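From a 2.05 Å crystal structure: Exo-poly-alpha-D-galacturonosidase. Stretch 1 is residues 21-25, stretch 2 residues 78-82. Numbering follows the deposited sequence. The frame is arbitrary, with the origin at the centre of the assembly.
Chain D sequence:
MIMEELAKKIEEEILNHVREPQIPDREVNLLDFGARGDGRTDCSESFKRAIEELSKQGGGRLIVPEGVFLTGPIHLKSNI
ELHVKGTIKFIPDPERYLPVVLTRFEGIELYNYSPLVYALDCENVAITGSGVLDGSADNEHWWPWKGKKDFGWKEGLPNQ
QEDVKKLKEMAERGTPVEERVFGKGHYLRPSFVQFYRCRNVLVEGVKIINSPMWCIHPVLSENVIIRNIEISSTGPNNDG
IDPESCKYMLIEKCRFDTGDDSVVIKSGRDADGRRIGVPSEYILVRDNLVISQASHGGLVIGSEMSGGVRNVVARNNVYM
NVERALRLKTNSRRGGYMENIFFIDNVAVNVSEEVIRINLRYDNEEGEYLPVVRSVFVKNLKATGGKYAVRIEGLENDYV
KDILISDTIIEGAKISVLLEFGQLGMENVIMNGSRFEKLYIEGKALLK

Stretch 1 21-25: PQIPD
Stretch 2 (78-82) SNIEL

Stretch 1 runs extended without regular secondary structure: phi/psi is -70/140 at Pro21, -71/129 at Gln22, -122/122 at Ile23, -48/141 at Pro24 and -77/91 at Asp25. Stretch 2 leaves Ser78 (-55/142), turns through Asn79 with a positive phi (71/24), and enters a strand at Ile80 (-111/129), Glu81 (-109/120) and Leu82 (-91/104). The CA traces run crosswise, neither parallel nor antiparallel, with the CA atoms of Ile23 and Asn79 5.7 Å apart. No hydrogen bond joins the stretches, so the contact is van der Waals packing, burying 205 Å² in total.

Ile23 is the centre of it. Its CA-to-CB bond points sideways, but with chi1 -59° (m) and chi2 -67° (m) the end comes nearer to stretch 2. Ile23 CD1 sits 4.2 Å from both Asn79 C and Ile80 C, resting on main chain where turn becomes strand. Ile23 CG2 lies 3.9 Å from Glu81 CB and 4.0 Å from Glu81 OE1. The CA-to-CB bond of Glu81 points toward stretch 1 (chi1 -180° t, chi2 -172° t, chi3 -43°); OE2 is hydrogen-bonded elsewhere.

Pro24, its ring C-gamma exo, packs beside Asn79: Pro24 CD lies 3.8 Å from Asn79 O and 4.2 Å from Asn79 CB. Proline has no amide hydrogen to offer that carbonyl. Asn79 (chi1 -57° m, chi2 -55°) has its CA-to-CB bond sideways and OD1 hydrogen-bonded elsewhere. The CA-to-CB bond of Ile80 (chi1 -60° m, chi2 -61° m) points away, alternating with Glu81, and the residue is buried. Around this core stand Pro21 (C-gamma endo), Gln22 (-81° m, -66° m, -62°; its end leads away), Asp25 (-162° t, 40°), Ser78 (-76° m) and Leu82 (-178° t, 65° p). The rule is economical: one branched side chain spans three successive residues, and a neighbouring proline adds carbon contact at the turn.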

# COMPACT_ATOMS: atom_id res chain seq x y z
N PRO D 21 -30.09 -18.19 -35.36
CA PRO D 21 -30.98 -19.10 -36.08
C PRO D 21 -31.33 -18.58 -37.48
O PRO D 21 -31.53 -17.38 -37.67
CB PRO D 21 -32.24 -19.12 -35.21
CG PRO D 21 -32.20 -17.85 -34.43
CD PRO D 21 -30.74 -17.59 -34.19
N GLN D 22 -31.37 -19.49 -38.46
CA GLN D 22 -31.93 -19.16 -39.76
C GLN D 22 -33.45 -19.02 -39.60
O GLN D 22 -34.10 -19.90 -39.03
CB GLN D 22 -31.59 -20.22 -40.81
CG GLN D 22 -30.19 -20.11 -41.43
CD GLN D 22 -29.99 -18.84 -42.25
OE1 GLN D 22 -30.67 -18.62 -43.26
NE2 GLN D 22 -29.05 -18.01 -41.83
N ILE D 23 -33.98 -17.91 -40.09
CA ILE D 23 -35.42 -17.66 -40.07
C ILE D 23 -35.85 -17.42 -41.52
O ILE D 23 -35.32 -16.52 -42.17
CB ILE D 23 -35.80 -16.42 -39.18
CG1 ILE D 23 -35.35 -16.62 -37.72
CG2 ILE D 23 -37.28 -16.10 -39.29
CD1 ILE D 23 -36.08 -17.73 -36.94
N PRO D 24 -36.81 -18.23 -42.02
CA PRO D 24 -37.30 -18.10 -43.40
C PRO D 24 -37.64 -16.66 -43.78
O PRO D 24 -38.17 -15.91 -42.96
CB PRO D 24 -38.56 -18.97 -43.40
CG PRO D 24 -38.31 -20.00 -42.37
CD PRO D 24 -37.49 -19.32 -41.30
N ASP D 25 -37.32 -16.28 -45.02
CA ASP D 25 -37.61 -14.94 -45.52
C ASP D 25 -39.09 -14.84 -45.88
O ASP D 25 -39.50 -15.15 -47.00
CB ASP D 25 -36.72 -14.61 -46.73
CG ASP D 25 -36.65 -13.11 -47.01
OD1 ASP D 25 -36.58 -12.32 -46.04
OD2 ASP D 25 -36.65 -12.73 -48.20
N SER D 78 -41.41 -23.82 -33.96
CA SER D 78 -40.15 -23.84 -34.70
C SER D 78 -40.14 -22.88 -35.89
O SER D 78 -41.15 -22.73 -36.58
CB SER D 78 -39.83 -25.25 -35.17
OG SER D 78 -39.36 -26.05 -34.10
N ASN D 79 -38.99 -22.24 -36.12
CA ASN D 79 -38.77 -21.35 -37.28
C ASN D 79 -39.53 -20.03 -37.23
O ASN D 79 -39.77 -19.40 -38.27
CB ASN D 79 -39.04 -22.09 -38.61
CG ASN D 79 -38.20 -23.34 -38.76
OD1 ASN D 79 -36.97 -23.30 -38.66
ND2 ASN D 79 -38.86 -24.46 -38.99
N ILE D 80 -39.88 -19.61 -36.02
CA ILE D 80 -40.65 -18.39 -35.80
C ILE D 80 -39.81 -17.30 -35.13
O ILE D 80 -39.16 -17.54 -34.09
CB ILE D 80 -41.94 -18.66 -34.96
CG1 ILE D 80 -42.86 -19.66 -35.67
CG2 ILE D 80 -42.68 -17.35 -34.62
CD1 ILE D 80 -43.39 -19.23 -37.04
N GLU D 81 -39.82 -16.11 -35.73
CA GLU D 81 -39.25 -14.92 -35.11
C GLU D 81 -40.37 -13.97 -34.69
O GLU D 81 -41.18 -13.53 -35.51
CB GLU D 81 -38.30 -14.21 -36.08
CG GLU D 81 -37.64 -12.94 -35.53
CD GLU D 81 -36.86 -12.17 -36.59
OE1 GLU D 81 -36.14 -12.82 -37.39
OE2 GLU D 81 -36.95 -10.93 -36.63
N LEU D 82 -40.44 -13.69 -33.39
CA LEU D 82 -41.38 -12.71 -32.87
C LEU D 82 -40.71 -11.33 -32.85
O LEU D 82 -39.87 -11.06 -31.99
CB LEU D 82 -41.86 -13.13 -31.48
CG LEU D 82 -42.89 -12.28 -30.72
CD1 LEU D 82 -44.25 -12.24 -31.43
CD2 LEU D 82 -43.03 -12.78 -29.28